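Local coordinates for protein glycoside hydrolase (Streptococcus pneumoniae serotype 4, PDB 6ORH) that probably hydrolyses alpha-linked L-fucose residues of host-derived carbohydrate antigens, as an alpha-L-fucosidase of glycoside hydrolase family 29, at residues 203-207 and 231-235; 46-51 and 93-98; 336-342 and 355-360. The protein carries 2 engineered substitutions. All coordinates share one frame; numbering follows the deposited sequence. Where two conformers were deposited one is given.

Contact 1 (203-207 and 231-235); sequences STEGT and KLGTE. With FUC (alpha-L-fucopyranose), chain C.
Gly233 N donates to Thr204 O at 2.8 Å, and this backbone bond joins two loops of the TIM-barrel fucosidase domain at the glycan pocket. One loop follows strand 200-202. The other precedes helix 238-243. The N-H...O angle is 141°. The same carbonyl oxygen also meets Leu232 CB at 3.4 Å.

On one flank of the bond, Leu232 sends its branch CD1 against the other loop. CD1 lies 3.5 Å from Glu205 O and also touches Gly206 CA. On the pocket side, the methyl groups CG2 of Thr204 and CG2 of Thr234 meet at 3.9 Å. Both threonines belong to the glycan pocket. Thr204 touches a bound galactose. Thr234 uses its backbone instead: its O accepts from FUC O3 at 3.3 Å, with a weak bond from FUC O2.

The second shell shapes loop 203-207. Ser203 OG accepts from Glu205 N, which makes an ST turn, and donates to Thr207 OG1. Gly206 is the centre of an inverse gamma turn, closed by the bond from Thr207 N to Glu205 O. Phe185 and Phe189 of helix 185-196 pack against this loop. Leu232 rests on Tyr240 and Leu241 of helix 238-243.

Glu205 leaves its backbone pointing away from the other loop, but its chain folds back at chi2 (-61°). Its carboxylate therefore returns to the contact, with OE2 3.8 Å from Gly233 CA. There it takes a hydrogen bond from the neighbouring threonine: Thr204 OG1 donates to Glu205 OE2 at 2.7 Å, on the anti lone pair of that oxygen.

Contact 2 (46-51 and 93-98); sequences PERFNP and VKVSPW
Phe49 turns the edge of its ring toward the face of Trp98 in an offset edge-to-face pair. The ring planes stand at 79°, and the Phe49 centroid is 5.7 Å from that of the Trp98 five-membered ring. Pro51 packs against both rings. Its CD sits 3.9 Å above the centre of the Phe49 plane, over one face. Its CG lies over a face of Trp98, 3.9 Å from the five-membered centroid, in a CH-pi contact. Asn50 OD1 lies at the edge of Trp98. Val93 CG1 reaches Phe49 CE2 obliquely. Both aromatic side chains leave with CG anti to the backbone N (chi1 -173° for Phe49), and they run side by side in the same direction.

Beyond the rings, Pro46 and Pro97 carry much of the packing. Pro46 CB meets Val95 CG2 at 3.7 Å, and Ser96 CB lies 3.4 Å from Pro46 O. Pro97 CG lies 3.5 Å from Glu47 O, and its CD rests against Pro46 O. Phe49 O is buried here without a polar partner. One water bridges the two loops, donating to Glu47 OE2 and to Val95 O.

Ser96 OG and Ser96 N both donate to Val93 O from the same face of its plane. This fixes the 93-96 turn and sets Ser96 OG at the edge of the Phe49 ring.

The contact is structural packing on the TIM-barrel domain. It joins the loop between helices 31-35 and 56-65 to the loop between strand 70-74 and helix 105-116. Phe29 meets Phe49 and Pro51, while Trp98 leans on Leu105 and Glu108 of helix 105-116.

Contact 3 (336-342 and 355-360); sequences PALSADF and SWASDA
Leu338 N donates to Ala357 O at 2.8 Å. This ties the loop after strand 332-334, of one antiparallel sheet, to strand 356-357, outermost in the other, consistent with the beta-sandwich of F5/8 type C domains. Trp356 NE1 donates to Pro336 O at 2.7 Å with an N-H...O angle of 165°. The acceptor is in the ring plane, and the N-H comes in the carbonyl plane. Trp356 CB points away from the other segment, with CG opposite the backbone N (chi1 162°), yet the ring edge comes back to Pro336 O. A third bond, from Ala357 N to Phe342 O, is weak. Ser355 O also accepts from ND1 of His346, a calcium-site residue.

CA-H...O contacts extend the polar seam. Phe342 CA approaches Ser355 O at 3.2 Å, and Trp356 CA approaches Phe342 O. A water links Asp341 O with Ser355 N.

Apolar contacts flank it. Phe342 CD1 lies 3.9 Å from Ala357 CB. Ala337 CB meets Trp356 CD1, and Pro336 CB touches Ala360 CB.

Polar groups also lie against carbon. Ser355 OG sits at the phenyl edge. Leu338 and Asp359 cross at about a right angle, with CD1 3.5 Å from OD2.

The hydrogen bonds across the contact use backbone atoms plus the indole N-H. That nearly straight, coplanar bond gives the buried N-H an acceptor and probably fixes the indole's rotation.

Contacts 1 and 2 both belong to the TIM-barrel fucosidase domain, whereas contact 3 lies in the F5/8 type C domain. Their centres are about 35 Å apart for contacts 1 and 2, and about 38 Å for contacts 1 and 3. Contacts 2 and 3 are about 62 Å apart between centres, on opposite sides of the chain's centre. None touches another. Contact 1 alone holds residues of the glycan pocket and meets bound fucose. Contact 2 is remote packing on the barrel. Contact 3 borders the calcium site: the side chain of Ser355 is about 4 Å from that of Thr443. No calcium is bound to this chain in the model.

Contact 1 (203-207 and 231-235)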
ATOM      1  N   SER A 203     -13.150  -3.478 -20.982  1.00 10.29           N
ATOM      2  CA  SER A 203     -12.979  -4.808 -21.576  1.00 11.74           C
ATOM      3  C   SER A 203     -11.606  -5.339 -21.186  1.00 11.21           C
ATOM      4  O   SER A 203     -10.802  -4.639 -20.581  1.00 12.31           O
ATOM      5  CB  SER A 203     -13.120  -4.797 -23.082  1.00 11.96           C
ATOM      6  OG  SER A 203     -11.928  -4.262 -23.674  1.00 12.45           O
ATOM      7  N   THR A 204     -11.333  -6.590 -21.587  1.00 12.74           N
ATOM      8  CA  THR A 204     -10.020  -7.199 -21.445  1.00 12.95           C
ATOM      9  C   THR A 204      -9.031  -6.700 -22.495  1.00 13.72           C
ATOM     10  O   THR A 204      -7.842  -6.989 -22.369  1.00 13.93           O
ATOM     11  CB  THR A 204     -10.139  -8.730 -21.511  1.00 12.86           C
ATOM     12  OG1 THR A 204     -10.809  -9.142 -22.710  1.00 13.66           O
ATOM     13  CG2 THR A 204     -10.815  -9.292 -20.278  1.00 14.05           C
ATOM     14  N   GLU A 205      -9.513  -5.952 -23.504  1.00 13.06           N
ATOM     15  CA  GLU A 205      -8.698  -5.562 -24.652  1.00 13.36           C
ATOM     16  C   GLU A 205      -8.276  -4.095 -24.495  1.00 13.82           C
ATOM     17  O   GLU A 205      -8.487  -3.483 -23.443  1.00 14.39           O
ATOM     18  CB  GLU A 205      -9.511  -5.754 -25.940  1.00 14.19           C
ATOM     19  CG  GLU A 205     -10.226  -7.114 -25.971  1.00 16.67           C
ATOM     20  CD  GLU A 205      -9.241  -8.279 -25.927  1.00 17.93           C
ATOM     21  OE1 GLU A 205      -8.485  -8.421 -26.917  1.00 19.17           O
ATOM     22  OE2 GLU A 205      -9.185  -9.042 -24.903  1.00 16.89           O
ATOM     23  N   GLY A 206      -7.638  -3.541 -25.531  1.00 13.34           N
ATOM     24  CA  GLY A 206      -7.048  -2.222 -25.318  1.00 13.77           C
ATOM     25  C   GLY A 206      -8.020  -1.063 -25.503  1.00 13.29           C
ATOM     26  O   GLY A 206      -7.801  -0.187 -26.365  1.00 14.47           O
ATOM     27  N   THR A 207      -9.067  -1.054 -24.659  1.00 12.15           N
ATOM     28  CA  THR A 207     -10.092  -0.015 -24.699  1.00 11.66           C
ATOM     29  C   THR A 207      -9.744   1.099 -23.713  1.00 11.69           C
ATOM     30  O   THR A 207      -8.672   1.115 -23.115  1.00 12.28           O
ATOM     31  CB  THR A 207     -11.472  -0.646 -24.476  1.00 12.11           C
ATOM     32  OG1 THR A 207     -11.374  -1.438 -23.281  1.00 12.72           O
ATOM     33  CG2 THR A 207     -11.887  -1.526 -25.634  1.00 12.80           C
ATOM     34  N   LYS A 231      -0.210  -6.214 -23.957  1.00 14.20           N
ATOM     35  CA  LYS A 231       0.040  -6.885 -22.701  1.00 13.70           C
ATOM     36  C   LYS A 231      -1.243  -6.963 -21.862  1.00 13.84           C
ATOM     37  O   LYS A 231      -1.171  -7.175 -20.656  1.00 13.39           O
ATOM     38  CB  LYS A 231       1.188  -6.174 -21.978  1.00 15.12           C
ATOM     39  CG  LYS A 231       2.539  -6.419 -22.663  1.00 18.38           C
ATOM     40  CD  LYS A 231       3.754  -6.163 -21.799  1.00 20.92           C
ATOM     41  CE  LYS A 231       3.980  -4.682 -21.678  1.00 21.87           C
ATOM     42  NZ  LYS A 231       5.253  -4.392 -20.961  1.00 22.04           N
ATOM     43  N   LEU A 232      -2.400  -6.832 -22.530  1.00 13.83           N
ATOM     44  CA  LEU A 232      -3.679  -7.031 -21.851  1.00 14.64           C
ATOM     45  C   LEU A 232      -4.219  -8.416 -22.208  1.00 17.03           C
ATOM     46  O   LEU A 232      -3.462  -9.390 -22.154  1.00 17.00           O
ATOM     47  CB  LEU A 232      -4.618  -5.893 -22.246  1.00 13.51           C
ATOM     48  CG  LEU A 232      -4.145  -4.497 -21.817  1.00 12.90           C
ATOM     49  CD1 LEU A 232      -5.165  -3.435 -22.264  1.00 15.26           C
ATOM     50  CD2 LEU A 232      -3.915  -4.412 -20.302  1.00 14.01           C
ATOM     51  N   GLY A 233      -5.518  -8.513 -22.517  1.00 16.08           N
ATOM     52  CA  GLY A 233      -6.185  -9.805 -22.707  1.00 17.37           C
ATOM     53  C   GLY A 233      -6.581 -10.455 -21.374  1.00 19.19           C
ATOM     54  O   GLY A 233      -6.314  -9.928 -20.295  1.00 18.06           O
ATOM     55  N   THR A 234      -7.208 -11.645 -21.420  1.00 21.65           N
ATOM     56  CA  THR A 234      -7.633 -12.307 -20.191  1.00 22.75           C
ATOM     57  C   THR A 234      -6.472 -12.732 -19.277  1.00 22.36           C
ATOM     58  O   THR A 234      -6.671 -12.874 -18.073  1.00 23.32           O
ATOM     59  CB  THR A 234      -8.601 -13.473 -20.475  1.00 25.41           C
ATOM     60  OG1 THR A 234      -7.930 -14.333 -21.398  1.00 27.72           O
ATOM     61  CG2 THR A 234      -9.869 -13.017 -21.154  1.00 26.10           C
ATOM     62  N   GLU A 235      -5.274 -12.920 -19.854  0.50 21.64           N
ATOM     63  CA  GLU A 235      -4.108 -13.325 -19.085  0.50 21.55           C
ATOM     64  C   GLU A 235      -3.176 -12.145 -18.824  0.50 19.83           C
ATOM     65  O   GLU A 235      -1.977 -12.349 -18.630  0.50 18.57           O
ATOM     66  CB  GLU A 235      -3.303 -14.390 -19.836  0.50 23.07           C
ATOM     67  CG  GLU A 235      -4.143 -15.574 -20.260  0.50 23.16           C
ATOM     68  CD  GLU A 235      -4.965 -16.075 -19.098  0.50 23.16           C
ATOM     69  OE1 GLU A 235      -6.189 -16.166 -19.253  0.50 23.10           O
ATOM     70  OE2 GLU A 235      -4.371 -16.327 -18.029  0.50 24.78           O
TER
HETATM   71  C1  FUC C   3     -11.377 -12.546 -15.939  1.00 17.84           C
HETATM   72  C2  FUC C   3      -9.908 -12.874 -16.270  1.00 22.40           C
HETATM   73  C3  FUC C   3      -9.329 -13.745 -15.132  1.00 25.40           C
HETATM   74  C4  FUC C   3     -10.138 -15.009 -14.938  1.00 23.91           C
HETATM   75  C5  FUC C   3     -11.564 -14.587 -14.617  1.00 21.81           C
HETATM   76  C6  FUC C   3     -12.529 -15.753 -14.441  1.00 21.44           C
HETATM   77  O2  FUC C   3      -9.209 -11.663 -16.403  1.00 21.56           O
HETATM   78  O3  FUC C   3      -7.957 -14.117 -15.359  1.00 33.53           O
HETATM   79  O4  FUC C   3     -10.139 -15.818 -16.129  1.00 24.79           O
HETATM   80  O5  FUC C   3     -12.013 -13.780 -15.699  1.00 19.00           O

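Contact 2 (46-51 and 93-98)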
ATOM      1  N   PRO A  46     -37.654 -18.026 -15.054  1.00 21.87           N
ATOM      2  CA  PRO A  46     -38.140 -16.642 -15.137  1.00 22.19           C
ATOM      3  C   PRO A  46     -39.327 -16.331 -14.230  1.00 23.01           C
ATOM      4  O   PRO A  46     -39.536 -15.175 -13.871  1.00 21.51           O
ATOM      5  CB  PRO A  46     -38.475 -16.449 -16.621  1.00 21.66           C
ATOM      6  CG  PRO A  46     -37.542 -17.434 -17.338  1.00 24.42           C
ATOM      7  CD  PRO A  46     -37.527 -18.630 -16.399  1.00 23.43           C
ATOM      8  N   GLU A  47     -40.100 -17.354 -13.836  0.50 23.14           N
ATOM      9  CA  GLU A  47     -41.248 -17.094 -12.973  0.50 25.09           C
ATOM     10  C   GLU A  47     -40.805 -16.593 -11.594  0.50 25.31           C
ATOM     11  O   GLU A  47     -41.587 -15.944 -10.898  0.50 25.32           O
ATOM     12  CB  GLU A  47     -42.184 -18.305 -12.879  0.50 26.01           C
ATOM     13  CG  GLU A  47     -42.591 -18.864 -14.230  0.50 27.74           C
ATOM     14  CD  GLU A  47     -43.736 -18.176 -14.963  0.50 27.89           C
ATOM     15  OE1 GLU A  47     -44.350 -17.256 -14.385  0.50 27.22           O
ATOM     16  OE2 GLU A  47     -44.007 -18.563 -16.118  0.50 28.24           O
ATOM     17  N   ARG A  48     -39.548 -16.875 -11.207  1.00 25.35           N
ATOM     18  CA  ARG A  48     -39.045 -16.452  -9.902  1.00 24.66           C
ATOM     19  C   ARG A  48     -38.695 -14.956  -9.902  1.00 23.32           C
ATOM     20  O   ARG A  48     -38.559 -14.352  -8.838  1.00 24.55           O
ATOM     21  CB  ARG A  48     -37.835 -17.297  -9.482  1.00 28.97           C
ATOM     22  CG  ARG A  48     -38.136 -18.768  -9.213  1.00 32.81           C
ATOM     23  CD  ARG A  48     -38.383 -19.086  -7.753  1.00 33.25           C
ATOM     24  NE  ARG A  48     -37.212 -18.875  -6.905  1.00 34.03           N
ATOM     25  CZ  ARG A  48     -36.273 -19.791  -6.664  1.00 36.35           C
ATOM     26  NH1 ARG A  48     -36.365 -20.993  -7.198  1.00 36.14           N
ATOM     27  NH2 ARG A  48     -35.242 -19.506  -5.888  1.00 36.33           N
ATOM     28  N   PHE A  49     -38.563 -14.361 -11.093  1.00 21.47           N
ATOM     29  CA  PHE A  49     -38.178 -12.951 -11.193  1.00 20.89           C
ATOM     30  C   PHE A  49     -39.424 -12.069 -11.048  1.00 19.40           C
ATOM     31  O   PHE A  49     -40.076 -11.745 -12.052  1.00 19.36           O
ATOM     32  CB  PHE A  49     -37.422 -12.673 -12.505  1.00 20.54           C
ATOM     33  CG  PHE A  49     -36.869 -11.274 -12.585  1.00 18.90           C
ATOM     34  CD1 PHE A  49     -35.724 -10.923 -11.869  1.00 18.88           C
ATOM     35  CD2 PHE A  49     -37.537 -10.289 -13.304  1.00 19.28           C
ATOM     36  CE1 PHE A  49     -35.274  -9.606 -11.874  1.00 20.29           C
ATOM     37  CE2 PHE A  49     -37.054  -8.988 -13.352  1.00 18.74           C
ATOM     38  CZ  PHE A  49     -35.910  -8.661 -12.645  1.00 17.84           C
ATOM     39  N   ASN A  50     -39.709 -11.631  -9.809  1.00 20.86           N
ATOM     40  CA  ASN A  50     -40.882 -10.802  -9.544  1.00 21.84           C
ATOM     41  C   ASN A  50     -40.643  -9.800  -8.412  1.00 20.94           C
ATOM     42  O   ASN A  50     -41.234  -9.879  -7.336  1.00 20.80           O
ATOM     43  CB  ASN A  50     -42.187 -11.591  -9.378  1.00 28.80           C
ATOM     44  CG  ASN A  50     -43.388 -10.667  -9.321  1.00 30.43           C
ATOM     45  OD1 ASN A  50     -43.322  -9.491  -9.713  1.00 34.79           O
ATOM     46  ND2 ASN A  50     -44.489 -11.181  -8.804  1.00 39.70           N
ATOM     47  N   PRO A  51     -39.773  -8.789  -8.616  1.00 17.73           N
ATOM     48  CA  PRO A  51     -39.614  -7.697  -7.645  1.00 18.31           C
ATOM     49  C   PRO A  51     -40.757  -6.674  -7.700  1.00 22.22           C
ATOM     50  O   PRO A  51     -40.638  -5.588  -8.319  1.00 21.96           O
ATOM     51  CB  PRO A  51     -38.321  -7.025  -8.127  1.00 17.62           C
ATOM     52  CG  PRO A  51     -38.365  -7.250  -9.641  1.00 15.26           C
ATOM     53  CD  PRO A  51     -38.911  -8.654  -9.806  1.00 16.38           C
ATOM     54  N   VAL A  93     -37.173 -10.673 -19.470  1.00 17.30           N
ATOM     55  CA  VAL A  93     -38.281 -10.204 -18.660  1.00 16.81           C
ATOM     56  C   VAL A  93     -39.626 -10.410 -19.355  1.00 17.90           C
ATOM     57  O   VAL A  93     -40.632 -10.389 -18.659  1.00 18.39           O
ATOM     58  CB  VAL A  93     -38.069  -8.729 -18.273  1.00 17.39           C
ATOM     59  CG1 VAL A  93     -37.059  -8.626 -17.127  1.00 16.67           C
ATOM     60  CG2 VAL A  93     -37.697  -7.851 -19.463  1.00 17.16           C
ATOM     61  N   LYS A  94     -39.631 -10.584 -20.678  1.00 18.19           N
ATOM     62  CA  LYS A  94     -40.894 -10.803 -21.391  1.00 19.27           C
ATOM     63  C   LYS A  94     -41.634 -12.025 -20.851  1.00 20.45           C
ATOM     64  O   LYS A  94     -42.869 -12.062 -20.899  1.00 21.71           O
ATOM     65  CB  LYS A  94     -40.674 -11.048 -22.881  1.00 22.56           C
ATOM     66  CG  LYS A  94     -40.375  -9.826 -23.734  1.00 24.96           C
ATOM     67  CD  LYS A  94     -40.510 -10.156 -25.220  1.00 28.45           C
ATOM     68  CE  LYS A  94     -40.296  -8.943 -26.102  1.00 31.56           C
ATOM     69  NZ  LYS A  94     -40.408  -9.280 -27.545  1.00 35.66           N
ATOM     70  N   VAL A  95     -40.909 -13.021 -20.339  1.00 19.58           N
ATOM     71  CA  VAL A  95     -41.561 -14.237 -19.869  1.00 20.64           C
ATOM     72  C   VAL A  95     -41.593 -14.305 -18.341  1.00 20.93           C
ATOM     73  O   VAL A  95     -41.905 -15.354 -17.760  1.00 22.16           O
ATOM     74  CB  VAL A  95     -40.935 -15.500 -20.496  1.00 21.42           C
ATOM     75  CG1 VAL A  95     -41.119 -15.543 -22.010  1.00 22.22           C
ATOM     76  CG2 VAL A  95     -39.475 -15.683 -20.125  1.00 20.60           C
ATOM     77  N   SER A  96     -41.317 -13.171 -17.677  1.00 19.42           N
ATOM     78  CA  SER A  96     -41.380 -13.124 -16.228  1.00 20.02           C
ATOM     79  C   SER A  96     -42.703 -12.482 -15.807  1.00 20.27           C
ATOM     80  O   SER A  96     -43.323 -11.784 -16.597  1.00 20.88           O
ATOM     81  CB  SER A  96     -40.201 -12.384 -15.646  1.00 21.74           C
ATOM     82  OG  SER A  96     -40.439 -10.982 -15.608  1.00 23.20           O
ATOM     83  N   PRO A  97     -43.194 -12.721 -14.576  1.00 19.59           N
ATOM     84  CA  PRO A  97     -44.419 -12.059 -14.121  1.00 20.20           C
ATOM     85  C   PRO A  97     -44.253 -10.595 -13.743  1.00 20.46           C
ATOM     86  O   PRO A  97     -45.240  -9.887 -13.539  1.00 21.93           O
ATOM     87  CB  PRO A  97     -44.865 -12.866 -12.903  1.00 21.54           C
ATOM     88  CG  PRO A  97     -43.634 -13.612 -12.434  1.00 23.58           C
ATOM     89  CD  PRO A  97     -42.684 -13.702 -13.611  1.00 20.30           C
ATOM     90  N   TRP A  98     -42.999 -10.141 -13.636  1.00 18.08           N
ATOM     91  CA  TRP A  98     -42.777  -8.749 -13.277  1.00 18.36           C
ATOM     92  C   TRP A  98     -43.498  -7.857 -14.294  1.00 17.88           C
ATOM     93  O   TRP A  98     -43.353  -8.067 -15.491  1.00 17.31           O
ATOM     94  CB  TRP A  98     -41.252  -8.496 -13.290  1.00 18.02           C
ATOM     95  CG  TRP A  98     -40.857  -7.095 -12.928  1.00 17.65           C
ATOM     96  CD1 TRP A  98     -41.176  -6.440 -11.780  1.00 18.40           C
ATOM     97  CD2 TRP A  98     -40.048  -6.185 -13.701  1.00 16.90           C
ATOM     98  NE1 TRP A  98     -40.652  -5.174 -11.787  1.00 18.70           N
ATOM     99  CE2 TRP A  98     -39.940  -4.995 -12.946  1.00 18.44           C
ATOM    100  CE3 TRP A  98     -39.419  -6.255 -14.947  1.00 17.90           C
ATOM    101  CZ2 TRP A  98     -39.255  -3.876 -13.419  1.00 18.08           C
ATOM    102  CZ3 TRP A  98     -38.700  -5.162 -15.401  1.00 16.27           C
ATOM    103  CH2 TRP A  98     -38.616  -3.991 -14.640  1.00 16.68           C
TER
HETATM  104  O   HOH W   1     -41.741 -18.080 -17.999  1.00 38.58           O

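Contact 3 (336-342 and 355-360)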
ATOM      1  N   PRO A 336      11.100  26.848  -8.015  1.00 19.84           N
ATOM      2  CA  PRO A 336      11.348  27.198  -9.406  1.00 19.84           C
ATOM      3  C   PRO A 336      10.042  27.173 -10.192  1.00 19.58           C
ATOM      4  O   PRO A 336       9.100  26.442  -9.843  1.00 19.23           O
ATOM      5  CB  PRO A 336      12.359  26.134  -9.833  1.00 20.27           C
ATOM      6  CG  PRO A 336      12.008  24.940  -8.983  1.00 20.71           C
ATOM      7  CD  PRO A 336      11.556  25.493  -7.643  1.00 19.56           C
ATOM      8  N   ALA A 337       9.976  27.987 -11.243  1.00 17.40           N
ATOM      9  CA  ALA A 337       8.812  27.992 -12.112  1.00 19.25           C
ATOM     10  C   ALA A 337       9.225  28.420 -13.512  1.00 19.58           C
ATOM     11  O   ALA A 337      10.069  29.298 -13.687  1.00 20.64           O
ATOM     12  CB  ALA A 337       7.679  28.846 -11.566  1.00 18.17           C
ATOM     13  N   LEU A 338       8.582  27.810 -14.504  1.00 18.61           N
ATOM     14  CA  LEU A 338       9.005  27.927 -15.885  1.00 21.64           C
ATOM     15  C   LEU A 338       8.902  29.381 -16.346  1.00 20.82           C
ATOM     16  O   LEU A 338       9.773  29.859 -17.074  1.00 21.30           O
ATOM     17  CB  LEU A 338       8.096  27.017 -16.730  1.00 21.67           C
ATOM     18  CG  LEU A 338       8.392  26.958 -18.226  1.00 24.98           C
ATOM     19  CD1 LEU A 338       9.801  26.432 -18.473  1.00 27.83           C
ATOM     20  CD2 LEU A 338       7.376  26.060 -18.911  1.00 27.67           C
ATOM     21  N   SER A 339       7.810  30.036 -15.935  1.00 20.86           N
ATOM     22  CA  SER A 339       7.442  31.373 -16.398  1.00 20.60           C
ATOM     23  C   SER A 339       6.309  31.904 -15.525  1.00 19.51           C
ATOM     24  O   SER A 339       5.736  31.189 -14.718  1.00 20.31           O
ATOM     25  CB  SER A 339       7.012  31.340 -17.857  1.00 21.39           C
ATOM     26  OG  SER A 339       5.698  30.834 -17.981  1.00 21.67           O
ATOM     27  N   ALA A 340       5.964  33.195 -15.690  1.00 19.36           N
ATOM     28  CA  ALA A 340       4.810  33.767 -15.018  1.00 20.03           C
ATOM     29  C   ALA A 340       3.519  33.013 -15.332  1.00 19.40           C
ATOM     30  O   ALA A 340       2.627  32.935 -14.494  1.00 22.04           O
ATOM     31  CB  ALA A 340       4.705  35.246 -15.396  1.00 21.07           C
ATOM     32  N   ASP A 341       3.411  32.484 -16.558  1.00 21.77           N
ATOM     33  CA  ASP A 341       2.213  31.775 -16.987  1.00 20.97           C
ATOM     34  C   ASP A 341       2.102  30.417 -16.273  1.00 20.53           C
ATOM     35  O   ASP A 341       1.004  29.870 -16.212  1.00 21.08           O
ATOM     36  CB  ASP A 341       2.187  31.602 -18.505  1.00 22.28           C
ATOM     37  CG  ASP A 341       1.907  32.880 -19.289  1.00 26.53           C
ATOM     38  OD1 ASP A 341       1.516  33.878 -18.668  1.00 27.01           O
ATOM     39  OD2 ASP A 341       2.060  32.859 -20.513  1.00 31.11           O
ATOM     40  N   PHE A 342       3.212  29.935 -15.698  1.00 21.06           N
ATOM     41  CA  PHE A 342       3.248  28.660 -14.974  1.00 20.58           C
ATOM     42  C   PHE A 342       3.768  28.883 -13.553  1.00 20.76           C
ATOM     43  O   PHE A 342       4.529  28.083 -13.015  1.00 18.69           O
ATOM     44  CB  PHE A 342       4.106  27.644 -15.749  1.00 21.90           C
ATOM     45  CG  PHE A 342       3.445  27.235 -17.040  1.00 22.99           C
ATOM     46  CD1 PHE A 342       2.390  26.340 -17.032  1.00 22.71           C
ATOM     47  CD2 PHE A 342       3.816  27.816 -18.247  1.00 24.49           C
ATOM     48  CE1 PHE A 342       1.740  26.004 -18.212  1.00 26.32           C
ATOM     49  CE2 PHE A 342       3.168  27.480 -19.427  1.00 27.39           C
ATOM     50  CZ  PHE A 342       2.128  26.573 -19.410  1.00 26.11           C
ATOM     51  N   SER A 355      -2.014  26.857 -13.672  1.00 29.72           N
ATOM     52  CA  SER A 355      -1.168  25.729 -13.290  1.00 27.46           C
ATOM     53  C   SER A 355       0.304  26.144 -13.192  1.00 22.56           C
ATOM     54  O   SER A 355       0.696  27.204 -13.684  1.00 22.89           O
ATOM     55  CB  SER A 355      -1.315  24.611 -14.270  1.00 27.70           C
ATOM     56  OG  SER A 355      -0.566  24.925 -15.422  1.00 31.36           O
ATOM     57  N   TRP A 356       1.111  25.273 -12.562  1.00 19.36           N
ATOM     58  CA  TRP A 356       2.532  25.472 -12.344  1.00 18.57           C
ATOM     59  C   TRP A 356       3.301  24.411 -13.131  1.00 18.54           C
ATOM     60  O   TRP A 356       2.784  23.320 -13.336  1.00 19.03           O
ATOM     61  CB  TRP A 356       2.881  25.372 -10.848  1.00 18.76           C
ATOM     62  CG  TRP A 356       4.338  25.151 -10.580  1.00 18.94           C
ATOM     63  CD1 TRP A 356       5.310  26.103 -10.421  1.00 17.35           C
ATOM     64  CD2 TRP A 356       5.020  23.878 -10.478  1.00 17.82           C
ATOM     65  NE1 TRP A 356       6.538  25.522 -10.215  1.00 17.38           N
ATOM     66  CE2 TRP A 356       6.389  24.150 -10.248  1.00 18.36           C
ATOM     67  CE3 TRP A 356       4.611  22.537 -10.576  1.00 18.19           C
ATOM     68  CZ2 TRP A 356       7.348  23.143 -10.104  1.00 19.91           C
ATOM     69  CZ3 TRP A 356       5.565  21.540 -10.417  1.00 17.72           C
ATOM     70  CH2 TRP A 356       6.912  21.827 -10.173  1.00 19.46           C
ATOM     71  N   ALA A 357       4.499  24.769 -13.578  1.00 17.55           N
ATOM     72  CA  ALA A 357       5.427  23.876 -14.266  1.00 17.70           C
ATOM     73  C   ALA A 357       6.838  24.383 -14.018  1.00 19.74           C
ATOM     74  O   ALA A 357       7.022  25.565 -13.700  1.00 19.72           O
ATOM     75  CB  ALA A 357       5.123  23.820 -15.748  1.00 17.39           C
ATOM     76  N   SER A 358       7.828  23.486 -14.117  1.00 18.66           N
ATOM     77  CA  SER A 358       9.231  23.858 -14.016  1.00 18.63           C
ATOM     78  C   SER A 358      10.090  22.897 -14.833  1.00 21.36           C
ATOM     79  O   SER A 358       9.894  21.680 -14.767  1.00 20.87           O
ATOM     80  CB  SER A 358       9.698  23.872 -12.596  1.00 17.20           C
ATOM     81  OG  SER A 358      11.075  24.239 -12.556  1.00 19.56           O
ATOM     82  N   ASP A 359      11.052  23.459 -15.572  1.00 21.19           N
ATOM     83  CA  ASP A 359      12.032  22.670 -16.303  1.00 22.65           C
ATOM     84  C   ASP A 359      13.342  22.603 -15.514  1.00 21.03           C
ATOM     85  O   ASP A 359      14.384  22.249 -16.066  1.00 22.03           O
ATOM     86  CB  ASP A 359      12.232  23.239 -17.715  1.00 24.96           C
ATOM     87  CG  ASP A 359      12.726  24.677 -17.702  1.00 29.41           C
ATOM     88  OD1 ASP A 359      12.769  25.272 -16.604  1.00 29.45           O
ATOM     89  OD2 ASP A 359      13.030  25.208 -18.789  1.00 33.83           O
ATOM     90  N   ALA A 360      13.302  22.943 -14.220  1.00 20.47           N
ATOM     91  CA  ALA A 360      14.496  22.908 -13.385  1.00 19.80           C
ATOM     92  C   ALA A 360      14.958  21.466 -13.189  1.00 22.15           C
ATOM     93  O   ALA A 360      14.157  20.543 -13.331  1.00 22.92           O
ATOM     94  CB  ALA A 360      14.238  23.547 -12.044  1.00 21.62           C
TER
HETATM   95  O   HOH W   2      -0.954  27.888 -16.278  1.00 29.78           O